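Local coordinates for protein D-threo-3-hydroxyaspartate dehydratase (Delftia, PDB 3WQC) that catalyses the pyridoxal-phosphate-dependent deamination of D-threo-3-hydroxyaspartate to oxaloacetate and ammonium, with the help of divalent metal ions, at residues Asp42-Arg47 / Ser235-Val240; Ser75-Ala80 / Ile91-Ser96; Ile275-Asp280 / Ala343-Arg348; Gly321-Gly326 / Ala335-Ala340; Thr365-Pro370 / Trp384-Gly389. One frame throughout, in Å; residues are numbered along the deposited sequence.

Contact 1. Residues Asp42-Arg47 / Ser235-Val240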
# COMPACT_ATOMS: atom_id res chain seq x y z
N ASP B 42 -23.87 15.97 16.78
CA ASP B 42 -24.52 17.10 17.47
C ASP B 42 -25.92 16.64 17.87
O ASP B 42 -26.33 16.89 19.04
CB ASP B 42 -24.58 18.29 16.54
CG ASP B 42 -23.23 18.94 16.30
OD1 ASP B 42 -22.23 18.70 17.03
OD2 ASP B 42 -23.16 19.71 15.33
N ALA B 43 -26.61 15.88 16.99
CA ALA B 43 -27.99 15.43 17.30
C ALA B 43 -28.01 14.45 18.50
O ALA B 43 -29.01 14.42 19.28
CB ALA B 43 -28.67 14.83 16.07
N GLN B 44 -26.94 13.65 18.62
CA GLN B 44 -26.71 12.67 19.69
C GLN B 44 -26.15 13.36 20.97
O GLN B 44 -26.17 12.73 22.05
CB GLN B 44 -25.79 11.50 19.25
CG GLN B 44 -26.30 10.63 18.11
CD GLN B 44 -27.31 9.60 18.58
OE1 GLN B 44 -27.91 9.73 19.60
NE2 GLN B 44 -27.46 8.54 17.83
N GLY B 45 -25.78 14.65 20.92
CA GLY B 45 -25.12 15.38 22.05
C GLY B 45 -23.76 14.78 22.43
O GLY B 45 -23.44 14.79 23.66
N VAL B 46 -22.98 14.22 21.47
CA VAL B 46 -21.67 13.75 21.78
C VAL B 46 -20.61 14.54 20.99
O VAL B 46 -20.94 15.09 19.86
CB VAL B 46 -21.50 12.22 21.56
CG1 VAL B 46 -22.53 11.51 22.41
CG2 VAL B 46 -21.71 11.82 20.07
N ARG B 47 -19.36 14.54 21.43
CA ARG B 47 -18.25 15.14 20.69
C ARG B 47 -17.90 14.16 19.54
O ARG B 47 -18.13 12.91 19.63
CB ARG B 47 -17.04 15.30 21.56
CG ARG B 47 -17.34 16.35 22.61
CD ARG B 47 -16.05 16.82 23.15
NE ARG B 47 -15.48 15.94 24.13
CZ ARG B 47 -15.79 16.02 25.45
NH1 ARG B 47 -16.70 16.89 25.83
NH2 ARG B 47 -15.24 15.22 26.38
N SER B 235 -28.69 4.27 17.49
CA SER B 235 -29.94 5.03 17.83
C SER B 235 -29.79 5.96 18.96
O SER B 235 -30.40 7.03 18.95
CB SER B 235 -31.21 4.19 18.02
OG SER B 235 -30.92 2.98 18.57
N ARG B 236 -29.06 5.50 19.98
CA ARG B 236 -28.86 6.31 21.20
C ARG B 236 -27.40 6.18 21.64
O ARG B 236 -26.76 5.16 21.33
CB ARG B 236 -29.78 5.84 22.36
CG ARG B 236 -29.42 4.41 22.80
CD ARG B 236 -30.17 3.95 24.03
NE ARG B 236 -30.00 2.55 24.34
CZ ARG B 236 -30.29 2.08 25.55
NH1 ARG B 236 -30.71 2.92 26.45
NH2 ARG B 236 -30.24 0.79 25.85
N LEU B 237 -26.90 7.20 22.31
CA LEU B 237 -25.53 7.17 22.80
C LEU B 237 -25.42 7.53 24.27
O LEU B 237 -24.45 8.19 24.68
CB LEU B 237 -24.54 8.01 21.94
CG LEU B 237 -24.30 7.41 20.53
CD1 LEU B 237 -23.55 8.39 19.57
CD2 LEU B 237 -23.57 6.04 20.57
N ASP B 238 -26.47 7.18 25.04
CA ASP B 238 -26.46 7.52 26.47
C ASP B 238 -25.15 7.02 27.14
O ASP B 238 -24.73 5.85 26.89
CB ASP B 238 -27.65 6.91 27.15
CG ASP B 238 -28.90 7.35 26.54
OD1 ASP B 238 -29.31 6.80 25.51
OD2 ASP B 238 -29.54 8.25 27.16
N GLY B 239 -24.49 7.88 27.94
CA GLY B 239 -23.31 7.43 28.63
C GLY B 239 -22.03 7.63 27.86
O GLY B 239 -20.93 7.57 28.44
N VAL B 240 -22.15 7.97 26.57
CA VAL B 240 -20.95 8.14 25.73
C VAL B 240 -20.56 9.61 25.66
O VAL B 240 -21.51 10.50 25.50
CB VAL B 240 -21.25 7.63 24.27
CG1 VAL B 240 -20.13 7.99 23.24
CG2 VAL B 240 -21.49 6.13 24.34
O HOH W 1 -28.14 9.67 22.47
O HOH W 2 -22.19 13.62 26.38

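Contact 2. Residues Ser75-Ala80 / Ile91-Ser96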
# COMPACT_ATOMS: atom_id res chain seq x y z
N SER B 75 -3.25 7.07 14.64
CA SER B 75 -2.85 5.65 14.63
C SER B 75 -1.35 5.46 14.85
O SER B 75 -0.92 4.30 14.94
CB SER B 75 -3.29 4.94 13.36
OG SER B 75 -2.51 5.37 12.22
N THR B 76 -0.56 6.54 14.90
CA THR B 76 0.89 6.48 15.05
C THR B 76 1.36 7.74 15.79
O THR B 76 0.67 8.77 15.68
CB THR B 76 1.63 6.42 13.70
OG1 THR B 76 1.35 7.62 12.93
CG2 THR B 76 1.26 5.20 12.87
N LEU B 77 2.50 7.67 16.47
CA LEU B 77 3.04 8.91 17.06
C LEU B 77 3.55 9.87 15.96
O LEU B 77 3.61 11.06 16.23
CB LEU B 77 4.09 8.65 18.16
CG LEU B 77 3.47 8.00 19.39
CD1 LEU B 77 4.58 7.80 20.41
CD2 LEU B 77 2.33 8.88 19.96
N LYS B 78 3.85 9.36 14.75
CA LYS B 78 4.25 10.30 13.69
C LYS B 78 3.07 11.19 13.36
O LYS B 78 3.26 12.40 13.14
CB LYS B 78 4.74 9.57 12.43
CG LYS B 78 5.39 10.51 11.39
CD LYS B 78 5.71 9.80 10.06
CE LYS B 78 6.86 10.39 9.28
NZ LYS B 78 7.45 9.33 8.35
N GLU B 79 1.86 10.65 13.31
CA GLU B 79 0.68 11.48 13.10
C GLU B 79 0.57 12.47 14.28
O GLU B 79 0.27 13.66 14.05
CB GLU B 79 -0.56 10.64 13.08
CG GLU B 79 -0.80 9.91 11.77
CD GLU B 79 -1.72 8.74 12.05
OE1 GLU B 79 -1.25 7.57 12.02
OE2 GLU B 79 -2.90 8.95 12.36
N ALA B 80 0.76 12.03 15.53
CA ALA B 80 0.65 13.02 16.65
C ALA B 80 1.69 14.16 16.45
O ALA B 80 1.32 15.34 16.64
CB ALA B 80 0.92 12.29 17.97
N ILE B 91 -5.00 15.17 21.34
CA ILE B 91 -4.70 14.03 20.43
C ILE B 91 -4.75 12.73 21.23
O ILE B 91 -4.08 12.60 22.29
CB ILE B 91 -3.28 14.19 19.83
CG1 ILE B 91 -3.19 15.48 19.00
CG2 ILE B 91 -2.93 12.95 18.93
CD1 ILE B 91 -1.86 15.68 18.26
N LEU B 92 -5.51 11.78 20.72
CA LEU B 92 -5.58 10.42 21.32
C LEU B 92 -4.84 9.45 20.43
O LEU B 92 -5.22 9.31 19.24
CB LEU B 92 -7.08 10.01 21.36
CG LEU B 92 -7.38 8.55 21.75
CD1 LEU B 92 -6.94 8.27 23.21
CD2 LEU B 92 -8.90 8.26 21.52
N TYR B 93 -3.83 8.78 20.97
CA TYR B 93 -3.08 7.79 20.21
C TYR B 93 -3.71 6.43 20.49
O TYR B 93 -3.51 5.82 21.56
CB TYR B 93 -1.61 7.83 20.61
CG TYR B 93 -0.81 6.70 20.02
CD1 TYR B 93 -1.00 6.19 18.71
CD2 TYR B 93 0.19 6.11 20.83
CE1 TYR B 93 -0.20 5.10 18.23
CE2 TYR B 93 1.00 5.08 20.35
CZ TYR B 93 0.80 4.58 19.06
OH TYR B 93 1.55 3.53 18.59
N ALA B 94 -4.60 5.98 19.57
CA ALA B 94 -5.52 4.85 19.86
C ALA B 94 -4.93 3.52 19.36
O ALA B 94 -5.61 2.75 18.65
CB ALA B 94 -6.93 5.12 19.29
N VAL B 95 -3.70 3.23 19.78
CA VAL B 95 -3.10 1.90 19.54
C VAL B 95 -2.42 1.55 20.89
O VAL B 95 -1.72 2.39 21.43
CB VAL B 95 -2.01 1.92 18.41
CG1 VAL B 95 -1.33 0.57 18.26
CG2 VAL B 95 -2.69 2.32 17.08
N SER B 96 -2.62 0.31 21.36
CA SER B 96 -2.07 -0.15 22.66
C SER B 96 -0.62 0.33 22.76
O SER B 96 0.23 0.05 21.90
CB SER B 96 -2.04 -1.69 22.65
OG SER B 96 -3.29 -2.27 22.45
O HOH W 3 1.02 2.76 16.13
O HOH W 4 3.53 5.14 16.99

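Contact 3. Residues Ile275-Asp280 / Ala343-Arg348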
# COMPACT_ATOMS: atom_id res chain seq x y z
N ILE B 275 -3.62 3.14 -21.15
CA ILE B 275 -2.35 3.04 -21.80
C ILE B 275 -2.26 1.85 -22.78
O ILE B 275 -1.25 1.68 -23.48
CB ILE B 275 -1.19 2.94 -20.76
CG1 ILE B 275 -1.38 1.71 -19.86
CG2 ILE B 275 -1.13 4.22 -19.93
CD1 ILE B 275 -0.16 1.42 -18.93
N GLY B 276 -3.33 1.07 -22.91
CA GLY B 276 -3.27 -0.06 -23.85
C GLY B 276 -4.53 -0.88 -23.78
O GLY B 276 -5.45 -0.53 -23.02
N HIS B 277 -4.59 -1.94 -24.60
CA HIS B 277 -5.70 -2.86 -24.61
C HIS B 277 -5.28 -4.31 -24.87
O HIS B 277 -4.20 -4.56 -25.44
CB HIS B 277 -6.67 -2.48 -25.74
CG HIS B 277 -7.21 -1.09 -25.65
ND1 HIS B 277 -6.58 0.02 -26.18
CD2 HIS B 277 -8.28 -0.62 -24.93
CE1 HIS B 277 -7.29 1.13 -25.87
NE2 HIS B 277 -8.33 0.75 -25.09
N GLN B 278 -6.20 -5.27 -24.56
CA GLN B 278 -6.17 -6.66 -25.21
C GLN B 278 -7.59 -6.83 -25.76
O GLN B 278 -8.55 -7.17 -25.04
CB GLN B 278 -5.79 -7.80 -24.23
CG GLN B 278 -4.33 -7.76 -23.78
CD GLN B 278 -3.30 -7.89 -24.90
OE1 GLN B 278 -3.64 -8.15 -26.08
NE2 GLN B 278 -2.05 -7.69 -24.59
N ALA B 279 -7.80 -6.43 -27.01
CA ALA B 279 -9.16 -6.26 -27.54
C ALA B 279 -9.92 -7.57 -27.53
O ALA B 279 -11.16 -7.55 -27.28
CB ALA B 279 -9.13 -5.64 -28.96
N ASP B 280 -9.22 -8.69 -27.77
CA ASP B 280 -9.95 -9.97 -27.88
C ASP B 280 -10.45 -10.48 -26.54
O ASP B 280 -11.34 -11.35 -26.48
CB ASP B 280 -9.14 -11.04 -28.61
CG ASP B 280 -7.88 -11.41 -27.93
OD1 ASP B 280 -7.49 -10.76 -26.92
OD2 ASP B 280 -7.24 -12.30 -28.49
N ALA B 343 -17.18 -5.98 -26.51
CA ALA B 343 -16.75 -5.81 -27.91
C ALA B 343 -16.10 -4.39 -28.08
O ALA B 343 -16.56 -3.44 -27.45
CB ALA B 343 -17.97 -5.93 -28.82
N ASP B 344 -15.15 -4.20 -29.00
CA ASP B 344 -14.74 -2.79 -29.28
C ASP B 344 -14.32 -2.03 -27.97
O ASP B 344 -14.67 -0.83 -27.76
CB ASP B 344 -15.91 -2.03 -29.93
CG ASP B 344 -15.83 -1.97 -31.39
OD1 ASP B 344 -15.63 -3.06 -32.01
OD2 ASP B 344 -16.00 -0.84 -31.93
N ILE B 345 -13.63 -2.73 -27.09
CA ILE B 345 -13.10 -2.09 -25.85
C ILE B 345 -12.26 -0.85 -26.18
O ILE B 345 -12.32 0.15 -25.44
CB ILE B 345 -12.32 -3.07 -24.91
CG1 ILE B 345 -12.08 -2.42 -23.52
CG2 ILE B 345 -11.03 -3.55 -25.53
CD1 ILE B 345 -13.33 -2.37 -22.64
N ALA B 346 -11.51 -0.89 -27.30
CA ALA B 346 -10.69 0.27 -27.71
C ALA B 346 -11.54 1.53 -28.08
O ALA B 346 -11.08 2.67 -27.93
CB ALA B 346 -9.70 -0.10 -28.84
N THR B 347 -12.75 1.32 -28.62
CA THR B 347 -13.67 2.45 -28.95
C THR B 347 -14.32 2.92 -27.64
O THR B 347 -14.50 4.12 -27.42
CB THR B 347 -14.65 2.16 -30.23
OG1 THR B 347 -15.75 1.38 -29.80
CG2 THR B 347 -13.91 1.44 -31.33
N ARG B 348 -14.63 1.99 -26.74
CA ARG B 348 -15.22 2.42 -25.48
C ARG B 348 -14.24 3.23 -24.59
O ARG B 348 -14.61 4.18 -23.89
CB ARG B 348 -15.75 1.25 -24.69
CG ARG B 348 -16.53 1.75 -23.51
CD ARG B 348 -17.73 2.53 -23.97
NE ARG B 348 -18.76 1.52 -23.86
CZ ARG B 348 -19.54 1.38 -22.80
NH1 ARG B 348 -19.49 2.26 -21.81
NH2 ARG B 348 -20.43 0.40 -22.81
O HOH W 5 -13.03 -5.58 -27.22

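Contact 4. Residues Gly321-Gly326 / Ala335-Ala340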
# COMPACT_ATOMS: atom_id res chain seq x y z
N GLY B 321 -20.93 -1.66 -14.42
CA GLY B 321 -20.41 -2.88 -15.04
C GLY B 321 -18.96 -2.93 -15.45
O GLY B 321 -18.49 -4.02 -15.80
N PHE B 322 -18.22 -1.79 -15.36
CA PHE B 322 -16.76 -1.82 -15.58
C PHE B 322 -16.03 -1.63 -14.28
O PHE B 322 -16.35 -0.68 -13.53
CB PHE B 322 -16.35 -0.72 -16.56
CG PHE B 322 -16.86 -1.00 -17.99
CD1 PHE B 322 -16.31 -2.03 -18.77
CD2 PHE B 322 -17.95 -0.32 -18.44
CE1 PHE B 322 -16.77 -2.27 -20.07
CE2 PHE B 322 -18.46 -0.54 -19.73
CZ PHE B 322 -17.88 -1.54 -20.53
N VAL B 323 -15.11 -2.56 -14.01
CA VAL B 323 -14.29 -2.40 -12.80
C VAL B 323 -12.86 -2.75 -13.15
O VAL B 323 -12.60 -3.23 -14.27
CB VAL B 323 -14.78 -3.40 -11.67
CG1 VAL B 323 -16.23 -3.11 -11.25
CG2 VAL B 323 -14.59 -4.89 -12.09
N LEU B 324 -11.89 -2.54 -12.25
CA LEU B 324 -10.55 -3.08 -12.50
C LEU B 324 -10.62 -4.54 -12.03
O LEU B 324 -10.67 -4.86 -10.81
CB LEU B 324 -9.54 -2.29 -11.67
CG LEU B 324 -9.40 -0.81 -12.06
CD1 LEU B 324 -8.14 -0.20 -11.31
CD2 LEU B 324 -9.23 -0.69 -13.60
N THR B 325 -10.61 -5.47 -12.98
CA THR B 325 -10.77 -6.86 -12.63
C THR B 325 -9.42 -7.47 -12.16
O THR B 325 -9.41 -8.56 -11.56
CB THR B 325 -11.34 -7.68 -13.82
OG1 THR B 325 -10.46 -7.47 -14.94
CG2 THR B 325 -12.77 -7.26 -14.16
N GLY B 326 -8.29 -6.81 -12.47
CA GLY B 326 -7.00 -7.33 -12.00
C GLY B 326 -6.05 -6.14 -11.89
O GLY B 326 -6.36 -5.03 -12.38
N ALA B 335 -12.09 -4.20 -17.15
CA ALA B 335 -12.87 -5.18 -17.94
C ALA B 335 -14.28 -5.27 -17.33
O ALA B 335 -14.59 -4.52 -16.37
CB ALA B 335 -12.21 -6.57 -18.02
N ARG B 336 -15.22 -5.99 -17.97
CA ARG B 336 -16.57 -6.08 -17.41
C ARG B 336 -16.56 -6.90 -16.11
O ARG B 336 -15.96 -8.01 -16.07
CB ARG B 336 -17.52 -6.75 -18.42
CG ARG B 336 -17.74 -5.92 -19.65
CD ARG B 336 -18.74 -6.64 -20.54
NE ARG B 336 -20.06 -6.61 -19.89
CZ ARG B 336 -20.85 -5.54 -19.92
NH1 ARG B 336 -22.00 -5.55 -19.28
NH2 ARG B 336 -20.49 -4.42 -20.56
N ALA B 337 -17.23 -6.39 -15.07
CA ALA B 337 -17.42 -7.17 -13.80
C ALA B 337 -18.08 -8.51 -14.08
O ALA B 337 -17.75 -9.51 -13.43
CB ALA B 337 -18.27 -6.37 -12.81
N ASP B 338 -18.99 -8.55 -15.02
CA ASP B 338 -19.70 -9.81 -15.30
C ASP B 338 -18.92 -10.90 -16.03
O ASP B 338 -19.46 -11.99 -16.21
CB ASP B 338 -21.07 -9.55 -15.97
CG ASP B 338 -20.99 -9.02 -17.42
OD1 ASP B 338 -19.95 -9.08 -18.09
OD2 ASP B 338 -22.05 -8.52 -17.86
N GLY B 339 -17.70 -10.60 -16.49
CA GLY B 339 -16.86 -11.60 -17.08
C GLY B 339 -17.09 -11.81 -18.57
O GLY B 339 -16.41 -12.64 -19.18
N ALA B 340 -18.03 -11.07 -19.19
CA ALA B 340 -18.08 -10.97 -20.67
C ALA B 340 -16.86 -10.20 -21.19
O ALA B 340 -16.26 -9.39 -20.48
CB ALA B 340 -19.34 -10.26 -21.15
O HOH W 6 -20.19 -6.31 -16.10

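Contact 5. Residues Thr365-Pro370 / Trp384-Gly389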
# COMPACT_ATOMS: atom_id res chain seq x y z
N THR B 365 -6.02 3.07 -0.00
CA THR B 365 -5.63 3.76 -1.28
C THR B 365 -4.94 5.06 -0.95
O THR B 365 -3.88 5.34 -1.58
CB THR B 365 -6.89 4.03 -2.13
OG1 THR B 365 -7.48 2.75 -2.47
CG2 THR B 365 -6.57 4.89 -3.36
N GLY B 366 -5.41 5.84 0.03
CA GLY B 366 -4.80 7.15 0.27
C GLY B 366 -3.31 7.00 0.65
O GLY B 366 -2.46 7.84 0.28
N ALA B 367 -2.97 5.93 1.38
CA ALA B 367 -1.62 5.77 1.90
C ALA B 367 -0.59 5.53 0.77
O ALA B 367 0.63 5.62 0.97
CB ALA B 367 -1.57 4.59 2.88
N GLN B 368 -1.09 5.17 -0.42
CA GLN B 368 -0.19 4.96 -1.57
C GLN B 368 0.32 6.27 -2.19
O GLN B 368 1.23 6.24 -3.04
CB GLN B 368 -0.92 4.14 -2.63
CG GLN B 368 -1.35 2.76 -2.12
CD GLN B 368 -0.16 1.92 -1.61
OE1 GLN B 368 0.14 1.90 -0.36
NE2 GLN B 368 0.55 1.26 -2.54
N PHE B 369 -0.23 7.40 -1.77
CA PHE B 369 0.12 8.69 -2.40
C PHE B 369 0.83 9.63 -1.43
O PHE B 369 0.37 9.80 -0.30
CB PHE B 369 -1.14 9.39 -2.91
CG PHE B 369 -1.77 8.63 -4.04
CD1 PHE B 369 -2.65 7.56 -3.78
CD2 PHE B 369 -1.48 8.96 -5.37
CE1 PHE B 369 -3.20 6.81 -4.84
CE2 PHE B 369 -2.01 8.22 -6.44
CZ PHE B 369 -2.89 7.14 -6.18
N PRO B 370 1.85 10.36 -1.93
CA PRO B 370 2.47 11.40 -1.11
C PRO B 370 1.47 12.54 -0.83
O PRO B 370 1.68 13.26 0.15
CB PRO B 370 3.62 11.93 -1.99
CG PRO B 370 3.96 10.75 -2.90
CD PRO B 370 2.65 10.03 -3.16
N TRP B 384 -2.48 18.57 -1.60
CA TRP B 384 -2.61 18.46 -0.14
C TRP B 384 -1.77 17.31 0.31
O TRP B 384 -2.13 16.13 0.11
CB TRP B 384 -4.05 18.22 0.24
CG TRP B 384 -4.93 19.45 0.15
CD1 TRP B 384 -4.61 20.71 -0.39
CD2 TRP B 384 -6.28 19.55 0.67
NE1 TRP B 384 -5.65 21.60 -0.23
CE2 TRP B 384 -6.72 20.94 0.41
CE3 TRP B 384 -7.16 18.64 1.34
CZ2 TRP B 384 -7.97 21.41 0.84
CZ3 TRP B 384 -8.45 19.12 1.73
CH2 TRP B 384 -8.83 20.49 1.45
N GLU B 385 -0.60 17.61 0.90
CA GLU B 385 0.33 16.55 1.33
C GLU B 385 -0.31 15.67 2.41
O GLU B 385 -1.18 16.14 3.19
CB GLU B 385 1.59 17.20 1.88
CG GLU B 385 2.43 17.84 0.74
CD GLU B 385 3.77 18.31 1.25
OE1 GLU B 385 4.11 18.05 2.44
OE2 GLU B 385 4.50 18.94 0.44
N ARG B 386 0.15 14.44 2.49
CA ARG B 386 -0.25 13.58 3.61
C ARG B 386 0.97 12.83 4.08
O ARG B 386 2.01 12.75 3.38
CB ARG B 386 -1.39 12.63 3.22
CG ARG B 386 -1.04 11.70 2.08
CD ARG B 386 -2.00 10.48 2.13
NE ARG B 386 -1.56 9.60 3.21
CZ ARG B 386 -2.37 8.70 3.81
NH1 ARG B 386 -1.88 7.81 4.69
NH2 ARG B 386 -3.71 8.70 3.61
N LEU B 387 0.87 12.21 5.26
CA LEU B 387 2.05 11.56 5.90
C LEU B 387 2.19 10.10 5.42
O LEU B 387 1.18 9.38 5.26
CB LEU B 387 1.73 11.53 7.39
CG LEU B 387 2.87 11.15 8.29
CD1 LEU B 387 3.93 12.25 8.07
CD2 LEU B 387 2.24 11.36 9.71
N HIS B 388 3.45 9.71 5.24
CA HIS B 388 3.82 8.32 4.93
C HIS B 388 4.80 7.83 5.97
O HIS B 388 5.74 8.53 6.33
CB HIS B 388 4.51 8.35 3.52
CG HIS B 388 4.84 7.01 3.00
ND1 HIS B 388 6.09 6.71 2.49
CD2 HIS B 388 4.04 5.88 2.82
CE1 HIS B 388 6.04 5.42 1.97
NE2 HIS B 388 4.77 4.92 2.17
N GLY B 389 4.59 6.59 6.43
CA GLY B 389 5.57 5.96 7.32
C GLY B 389 5.34 6.23 8.80
O GLY B 389 4.18 6.49 9.19
O HOH W 7 2.18 3.38 1.90
O HOH W 8 1.09 7.30 3.14
O HOH W 9 1.56 9.37 2.03

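Contact 1. Residues Asp42-Arg47 / Ser235-Val240
Leu237 carries most of the apolar packing. Its CD1 methyl touches the aliphatic stem of Gln44 at CG (3.8 Å) and also meets Val46 CG2 at 3.9 Å, and the leucine crosses both side chains at about a right angle. The other valine branch leans on the loop beyond: Val46 CG1 lies 3.4 Å from Val240 O and 4.3 Å from Val240 CG1. Branched Val46 and Leu237 fill the buried part of the seam. Two glycines let the backbone turn here. Helix 27-44 stops in a Schellman motif at Gly45 (phi 62°), and a type II turn from Leu237 to Val240 uses Gly239, where a side chain would collide with the preceding carbonyl. Both chains then run into the parallel strands 47-48 and 242-243 of the TIM-barrel-like domain. The polar contacts run through Gln44, whose chain bends at chi2 (-80°) so that its amide reaches the loop. Its NE2 makes a weak bond to Ser235 O (3.5 Å). On the other side of the amide, a water donates to Gln44 OE1 at 2.9 Å and accepts from Leu237 N at 2.8 Å. Arg236 sets out away from the helix end, and its NH2 forms a salt bridge with Glu200.

Contact 2. Residues Ser75-Ala80 / Ile91-Ser96
The Tyr93 ring has Leu77 over one face, the CD2 methyl making a CH-pi contact 4.0 Å from the ring centroid, and the carbonyl oxygen of Val95 near the rim of the opposite face. Ser75 O sits at the ring's edge, 3.5 Å from Tyr93 CE1, and a water joins it to the phenol: it donates to Ser75 O and lies 2.6 Å from Tyr93 OH. A second water accepts from Leu77 N and also meets that hydroxyl. An alanine in place of Tyr93 would remove the ring and hydroxyl and would probably leave Leu77 poorly packed and both waters less well held. The other flat group, the Glu79 carboxylate, is buried: Ser75 OG donates to the syn lone pair of Glu79 OE1 (2.5 Å), Thr76 OG1 approaches OE1 from above the plane, and Ser75 N binds OE2. These donors would probably stabilise its negative charge. Thr76 is the N-cap, its OG1 accepting from Glu79 N at 3.1 Å. Small Ala80 lets the helix come close, its CB 4.0 Å from Ile91 CG2. Helix 77-85 thus covers strand 90-93 in a beta-alpha-beta unit with strand 72-74, and Ala94, following Tyr93, lines the pyridoxal phosphate pocket.

Contact 3. Residues Ile275-Asp280 / Ala343-Arg348
His277, Ile345 and Ala346 bury the most surface here, and the imidazole is the platform on which the short helix 345-348 rests. With its CG anti to the carbonyl carbon (chi1 -58°), the ring reaches out from the strand and offers one face to the helix backbone. Ala346 CA stands over that face in a CH-pi contact, 3.8 Å from the centroid of the His277 ring, and Ala346 CB lies 4.0 Å from His277 CE1. A residue as small as alanine allows this close approach. His277 NE2 is hydrogen-bonded to the carbonyl oxygen of Phe349, just past the helix, which helps to fix the ring's rotation. An alanine at His277 would take away both the face and that bond, and would probably loosen the helix against the strand. The strand is the end of 268-278, antiparallel to strand 283-286 in the serine-dehydratase-like domain, with a classic beta bulge where Ile275 and Gly276 both face Ile285. Neighbouring strand residues point to opposite sides, so Gln278 turns from the helix and bonds to the carbonyl oxygens of Arg151 and Gly153 of the second subunit. Ile345 packs with its CG2 branch, 3.9 Å from Ala279 CA and 4.1 Å from His277 CD2, and its side chain touches Ala284. Its backbone serves as well: Ile345 N, in the helix's first turn, donates to a water at 2.9 Å, and this water donates to Ala279 O at 2.7 Å. Asp344 holds the N-cap position without a side-chain capping bond, and its carbonyl accepts from Arg348 N at 3.0 Å.

Contact 4. Residues Gly321-Gly326 / Ala335-Ala340
Backbone pairing makes the tight half of this contact. Val323 and Ala335 form a hydrogen-bonded antiparallel pair: Val323 N binds Ala335 O and Ala335 N binds Val323 O, each at 3.1 Å and with the donor nearly along the C=O axis. Next comes the non-hydrogen-bonded pair Phe322 and Arg336, and beyond it Ala337 N donates to Gly321 O at 2.8 Å from above the carbonyl plane. That oxygen is well used, because Arg336 CA also brings a C-H to it and a water donates to it while accepting from Asp338 N. Glycine suits position 321, since a side chain there would press on the preceding carbonyl. Phe322 CE1 packs on Arg336 CG at 3.8 Å, with the ring and guanidinium planes 79° apart and their cation-pi attraction at most weak; the phenyl also meets Phe349 edge-to-face. On the face carrying Val323 and Ala335, Val323 CG2 touches Ala337 CB (4.0 Å).

Toward solvent the packing loosens. Thr325 reaches across with OG1 3.7 Å from Ala335 CB, though its hydroxyl bonds weakly to Ile333 O. In the exposed turn a salt bridge adds to the backbone bond Gly339 N to Arg336 O: Arg336 grips Asp338 side-on, NE to OD1 at 3.1 Å and NH1 to OD2 at 3.3 Å, leaving NH2 for a salt bridge with Glu342. Asp338 OD1 also accepts from Ala340 N, an Asx turn. Strands 322-327 and 332-336 form a beta hairpin, with a classic bulge at Thr325 and Gly326 opposite Ile333 and a type I turn from Arg336 to Gly339 where the chain leaves it.

Contact 5. Residues Thr365-Pro370 / Trp384-Gly389
Arg386 takes the crowded first torsion, CG between the backbone N and the carbonyl carbon (chi1 60°), and its otherwise extended chain bends at chi3 (-76°), laying the guanidinium flat against the facing backbone. That backbone belongs to helix 362-366, which carries the magnesium ligand Cys363, and to an overlapping type I turn from Gly366 to Phe369 that leads into strand 371-375 of the C-terminal domain. Gly366 O and Ala367 CA lie over one face of the guanidinium, Ala367 CA being 3.5 Å from Arg386 NH1. Glycine suits position 366, because a CB would crowd Arg386 NH2, which is hydrogen-bonded to Tyr372 OH. The aliphatic part packs too, Arg386 CG lying 3.4 Å from Phe369 O. Proline lacks an N-H but keeps its carbonyl, and Pro370 O accepts from Arg386 N at 3.0 Å, a nearly straight bond (168°) that extends the pairing of strand 371-375 with 381-385. The tail meets the second subunit, whose His388 stacks on His388 of this chain. With its CG anti to the backbone N, the imidazole meets a water in the ring plane: His388 NE2 donates weakly to it at 3.0 Å, and the water donates to Ala367 O at 2.9 Å.

Contacts 1 and 2 lie in the TIM-barrel-like domain, their centres about 24 Å apart, with contact 2 nested inside the chain loop that contact 1 closes. Contacts 3 and 4 follow in the serine-dehydratase-like domain, about 13 Å apart between centres. Contact 4 is nested inside contact 3, and they meet where Ile345 and Arg348 pack on Phe322, so helix 345-348 covers the hairpin's sheet. Contact 5 comes last, reaches that same sheet and bridges the domains: Lys78 NZ probably bonds to His388 O, and Leu387 packs on helix 77-85. Contacts 2, 3 and 5 touch the second subunit, so the barrel domain, the beta domain and the tail all take part in the contact between the two chains of the assembly.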